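Local coordinates for putative 4-hydroxybenzoyl-CoA thioesterase (Geobacillus stearothermophilus, PDB 2OIW), which probably hydrolyses acyl-CoA thioesters, as a putative 4-hydroxybenzoyl-CoA thioesterase of the hotdog-fold superfamily, at residues A[20-34]-A[60-74]. Sequence-based numbering, arbitrary orientation. Where two conformers were deposited one is given.
Sequences GHINNTTVPVWFEAG and VDYVNQMYYGQDVTV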
# COMPACT_ATOMS: atom_id res chain seq x y z
N GLY A 20 -6.96 9.07 -11.72
CA GLY A 20 -6.08 8.87 -12.88
C GLY A 20 -4.64 9.34 -12.70
O GLY A 20 -3.81 9.17 -13.59
N HIS A 21 -4.34 9.91 -11.55
CA HIS A 21 -2.99 10.37 -11.25
C HIS A 21 -2.39 9.49 -10.14
O HIS A 21 -3.06 8.61 -9.64
CB HIS A 21 -3.02 11.84 -10.78
CG HIS A 21 -3.82 12.75 -11.68
ND1 HIS A 21 -4.58 13.79 -11.18
CD2 HIS A 21 -3.97 12.79 -13.02
CE1 HIS A 21 -5.14 14.44 -12.19
NE2 HIS A 21 -4.79 13.86 -13.31
N ILE A 22 -1.12 9.71 -9.79
CA ILE A 22 -0.52 9.06 -8.62
C ILE A 22 -1.27 9.53 -7.38
O ILE A 22 -1.54 10.73 -7.25
CB ILE A 22 1.01 9.33 -8.53
CG1 ILE A 22 1.75 8.68 -9.73
CG2 ILE A 22 1.56 8.80 -7.22
CD1 ILE A 22 1.70 7.09 -9.73
N ASN A 23 -1.66 8.59 -6.52
CA ASN A 23 -2.39 8.92 -5.28
C ASN A 23 -1.44 9.59 -4.28
O ASN A 23 -0.23 9.29 -4.25
CB ASN A 23 -3.05 7.66 -4.67
CG ASN A 23 -3.74 7.94 -3.32
OD1 ASN A 23 -3.15 7.74 -2.24
ND2 ASN A 23 -4.97 8.40 -3.36
N ASN A 24 -1.98 10.53 -3.51
CA ASN A 24 -1.19 11.29 -2.52
C ASN A 24 -0.44 10.44 -1.47
O ASN A 24 0.64 10.83 -1.02
CB ASN A 24 -2.10 12.30 -1.84
CG ASN A 24 -2.97 11.67 -0.76
OD1 ASN A 24 -2.55 11.56 0.37
ND2 ASN A 24 -4.17 11.28 -1.10
N THR A 25 -1.01 9.27 -1.08
CA THR A 25 -0.39 8.41 -0.08
C THR A 25 0.85 7.70 -0.61
O THR A 25 1.63 7.15 0.16
CB THR A 25 -1.36 7.40 0.50
OG1 THR A 25 -1.74 6.46 -0.51
CG2 THR A 25 -2.62 8.15 1.06
N THR A 26 1.01 7.74 -1.94
CA THR A 26 2.18 7.17 -2.62
C THR A 26 3.42 8.01 -2.40
O THR A 26 4.50 7.47 -2.31
CB THR A 26 1.89 6.96 -4.14
OG1 THR A 26 0.91 5.92 -4.26
CG2 THR A 26 3.13 6.50 -4.90
N VAL A 27 3.26 9.32 -2.32
CA VAL A 27 4.40 10.20 -2.17
C VAL A 27 5.27 9.90 -0.90
O VAL A 27 6.50 9.81 -0.99
CB VAL A 27 3.96 11.70 -2.28
CG1 VAL A 27 5.10 12.65 -1.90
CG2 VAL A 27 3.50 12.00 -3.72
N PRO A 28 4.65 9.81 0.29
CA PRO A 28 5.48 9.41 1.41
C PRO A 28 6.16 8.05 1.20
O PRO A 28 7.19 7.79 1.81
CB PRO A 28 4.48 9.36 2.57
CG PRO A 28 3.45 10.34 2.21
CD PRO A 28 3.29 10.16 0.73
N VAL A 29 5.58 7.19 0.36
CA VAL A 29 6.14 5.86 0.15
C VAL A 29 7.42 6.00 -0.69
O VAL A 29 8.43 5.37 -0.40
CB VAL A 29 5.13 4.89 -0.52
CG1 VAL A 29 5.81 3.65 -1.00
CG2 VAL A 29 4.01 4.49 0.46
N TRP A 30 7.37 6.87 -1.68
CA TRP A 30 8.53 7.16 -2.53
C TRP A 30 9.62 7.97 -1.79
O TRP A 30 10.85 7.74 -1.97
CB TRP A 30 8.00 7.94 -3.74
CG TRP A 30 7.22 7.08 -4.71
CD1 TRP A 30 7.09 5.71 -4.70
CD2 TRP A 30 6.56 7.54 -5.88
NE1 TRP A 30 6.33 5.31 -5.78
CE2 TRP A 30 6.00 6.42 -6.52
CE3 TRP A 30 6.34 8.81 -6.43
CZ2 TRP A 30 5.26 6.53 -7.69
CZ3 TRP A 30 5.64 8.91 -7.60
CH2 TRP A 30 5.11 7.78 -8.22
N PHE A 31 9.20 8.92 -0.96
CA PHE A 31 10.12 9.65 -0.07
C PHE A 31 10.83 8.71 0.88
O PHE A 31 12.03 8.82 1.07
CB PHE A 31 9.38 10.73 0.76
CG PHE A 31 9.16 12.03 0.01
CD1 PHE A 31 10.12 12.52 -0.88
CD2 PHE A 31 8.01 12.76 0.24
CE1 PHE A 31 9.91 13.73 -1.54
CE2 PHE A 31 7.78 13.96 -0.40
CZ PHE A 31 8.72 14.45 -1.30
N GLU A 32 10.11 7.76 1.48
CA GLU A 32 10.78 6.78 2.35
C GLU A 32 11.76 5.90 1.55
O GLU A 32 12.82 5.52 2.05
CB GLU A 32 9.76 5.91 3.11
CG GLU A 32 10.44 4.98 4.17
CD GLU A 32 9.45 3.97 4.74
OE1 GLU A 32 8.92 3.18 3.94
OE2 GLU A 32 9.16 4.02 5.97
N ALA A 33 11.39 5.55 0.32
CA ALA A 33 12.30 4.82 -0.57
C ALA A 33 13.61 5.64 -0.81
O ALA A 33 14.70 5.10 -0.78
CB ALA A 33 11.57 4.49 -1.91
N GLY A 34 13.49 6.95 -1.03
CA GLY A 34 14.65 7.85 -1.18
C GLY A 34 15.56 8.01 0.04
O GLY A 34 16.72 8.43 -0.09
N VAL A 60 4.51 17.58 3.34
CA VAL A 60 4.61 17.38 1.89
C VAL A 60 3.79 18.47 1.23
O VAL A 60 2.65 18.73 1.67
CB VAL A 60 4.10 15.98 1.45
CG1 VAL A 60 4.04 15.86 -0.06
CG2 VAL A 60 4.94 14.85 2.06
N ASP A 61 4.38 19.12 0.24
CA ASP A 61 3.66 20.02 -0.66
C ASP A 61 3.47 19.30 -1.99
O ASP A 61 4.44 18.81 -2.57
CB ASP A 61 4.42 21.35 -0.90
CG ASP A 61 4.37 22.31 0.32
OD1 ASP A 61 3.43 22.29 1.15
OD2 ASP A 61 5.28 23.16 0.42
N TYR A 62 2.23 19.21 -2.44
CA TYR A 62 1.89 18.55 -3.70
C TYR A 62 1.81 19.64 -4.76
O TYR A 62 0.84 20.39 -4.81
CB TYR A 62 0.56 17.80 -3.55
CG TYR A 62 0.65 16.61 -2.57
CD1 TYR A 62 1.02 15.33 -3.03
CD2 TYR A 62 0.36 16.77 -1.21
CE1 TYR A 62 1.11 14.24 -2.14
CE2 TYR A 62 0.44 15.69 -0.32
CZ TYR A 62 0.82 14.43 -0.81
OH TYR A 62 0.92 13.36 0.05
N VAL A 63 2.86 19.76 -5.58
CA VAL A 63 3.05 20.92 -6.46
C VAL A 63 2.43 20.65 -7.83
O VAL A 63 1.76 21.48 -8.42
CB VAL A 63 4.60 21.24 -6.58
CG1 VAL A 63 4.89 22.43 -7.48
CG2 VAL A 63 5.24 21.45 -5.19
N ASN A 64 2.65 19.45 -8.34
CA ASN A 64 2.14 19.08 -9.66
C ASN A 64 1.74 17.63 -9.62
O ASN A 64 2.35 16.86 -8.93
CB ASN A 64 3.22 19.28 -10.73
CG ASN A 64 3.44 20.74 -11.09
OD1 ASN A 64 2.51 21.41 -11.53
ND2 ASN A 64 4.67 21.23 -10.90
N GLN A 65 0.74 17.24 -10.39
CA GLN A 65 0.34 15.83 -10.37
C GLN A 65 1.35 14.97 -11.11
O GLN A 65 2.08 15.42 -12.02
CB GLN A 65 -1.04 15.65 -10.98
CG GLN A 65 -2.15 16.42 -10.26
CD GLN A 65 -2.53 15.85 -8.89
OE1 GLN A 65 -1.99 14.83 -8.44
NE2 GLN A 65 -3.47 16.51 -8.22
N MSE A 66 1.41 13.71 -10.70
CA MSE A 66 2.25 12.77 -11.39
C MSE A 66 1.42 11.63 -11.97
O MSE A 66 0.26 11.43 -11.59
CB MSE A 66 3.35 12.27 -10.46
CG MSE A 66 4.43 13.32 -10.20
SE MSE A 66 5.72 12.70 -8.84
CE MSE A 66 4.55 12.96 -7.24
N TYR A 67 2.04 10.90 -12.89
CA TYR A 67 1.33 9.95 -13.73
C TYR A 67 2.03 8.60 -13.76
O TYR A 67 3.25 8.54 -13.76
CB TYR A 67 1.21 10.52 -15.16
CG TYR A 67 0.36 11.77 -15.11
CD1 TYR A 67 -1.01 11.67 -14.86
CD2 TYR A 67 0.94 13.05 -15.18
CE1 TYR A 67 -1.81 12.80 -14.74
CE2 TYR A 67 0.14 14.20 -15.10
CZ TYR A 67 -1.25 14.05 -14.86
OH TYR A 67 -2.09 15.15 -14.73
N TYR A 68 1.24 7.53 -13.81
CA TYR A 68 1.80 6.23 -14.17
C TYR A 68 2.32 6.31 -15.62
O TYR A 68 1.68 6.93 -16.45
CB TYR A 68 0.69 5.16 -14.07
CG TYR A 68 1.07 3.82 -14.64
CD1 TYR A 68 2.09 3.08 -14.07
CD2 TYR A 68 0.38 3.28 -15.74
CE1 TYR A 68 2.44 1.85 -14.58
CE2 TYR A 68 0.72 2.05 -16.24
CZ TYR A 68 1.77 1.35 -15.68
OH TYR A 68 2.11 0.13 -16.17
N GLY A 69 3.46 5.68 -15.92
CA GLY A 69 3.94 5.55 -17.32
C GLY A 69 5.24 6.27 -17.65
O GLY A 69 5.83 6.07 -18.72
N GLN A 70 5.68 7.12 -16.72
CA GLN A 70 6.92 7.87 -16.81
C GLN A 70 7.64 7.69 -15.48
O GLN A 70 7.00 7.73 -14.42
CB GLN A 70 6.63 9.37 -17.00
CG GLN A 70 5.79 9.77 -18.21
CD GLN A 70 5.28 11.21 -18.13
OE1 GLN A 70 4.19 11.49 -17.59
NE2 GLN A 70 6.08 12.14 -18.65
N ASP A 71 8.96 7.51 -15.51
CA ASP A 71 9.75 7.38 -14.27
C ASP A 71 9.72 8.67 -13.45
O ASP A 71 9.42 9.74 -13.96
CB ASP A 71 11.19 6.94 -14.57
CG ASP A 71 11.26 5.46 -14.92
OD1 ASP A 71 10.23 4.75 -14.74
OD2 ASP A 71 12.34 5.01 -15.34
N VAL A 72 10.01 8.55 -12.16
CA VAL A 72 10.13 9.71 -11.28
C VAL A 72 11.47 9.59 -10.60
O VAL A 72 12.03 8.49 -10.52
CB VAL A 72 9.02 9.76 -10.21
CG1 VAL A 72 7.63 9.79 -10.88
CG2 VAL A 72 9.16 8.62 -9.20
N THR A 73 12.00 10.73 -10.17
CA THR A 73 13.27 10.78 -9.45
C THR A 73 13.08 11.47 -8.13
O THR A 73 12.57 12.59 -8.07
CB THR A 73 14.36 11.52 -10.25
OG1 THR A 73 14.43 10.95 -11.56
CG2 THR A 73 15.70 11.37 -9.58
N VAL A 74 13.52 10.78 -7.08
CA VAL A 74 13.51 11.29 -5.72
C VAL A 74 14.90 11.80 -5.40
O VAL A 74 15.89 11.08 -5.57
CB VAL A 74 13.06 10.20 -4.73
CG1 VAL A 74 12.82 10.79 -3.31
CG2 VAL A 74 11.77 9.51 -5.28
O HOH W 1 -1.52 8.21 -14.55
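Gly20 O lies at the edge of the Tyr67 ring, 4.0 Å from Tyr67 CD1, and a water donates to Gly20 O and accepts from Tyr68 N. The contact joins helix 27-34, part of the helical "sausage" of the hotdog fold, and the loop before it to strands 53-62 and 72-81 and the connection between them. In the modelled conformer of His21, one of two, Gln65 CB lies over a face of the ring, a tentative CH-pi contact. The next residue ties the two loops together by backbone, Ile22 N donating to Met66 O at 2.8 Å in a nearly straight bond (170°), although the donor sits above the carbonyl plane. Asn24 O accepts twice, from Tyr62 OH at 2.8 Å and from Val27 N, the donors arriving from opposite faces of its plane. A phenylalanine at Tyr62 would lack the hydroxyl, and Asn24 O would probably lose the donor on one face of its carbonyl plane, leaving the turn into helix 27-34 less firmly held. Val27 splits its methyls: CG1, anti to the backbone N (chi1 170°), reaches Val60 CG1, while CG2 is turned to Tyr62 CE1 (3.6 Å) and Met66 CE. Pro28 and Val60 both pack on Met58 of the second subunit, whose strand continues the sheet at Val60 and Asp61. The Trp30 indole is held on both faces, by Thr26 CG2 and, opposite, by Val72 CG2, 4.1 Å from the six-membered ring centroid. Met66, a selenomethionine, makes a Met-aromatic contact, its SE at the ring edge, in the plane. Phe31 spans the two strands, with Val60 CG2 at its ring edge and Val74 CG1 near CD1. At Gly34 the chain passes close to strand 72-81, CA lying 4.1 Å from Val74 CG1, where a beta carbon would clash with that methyl.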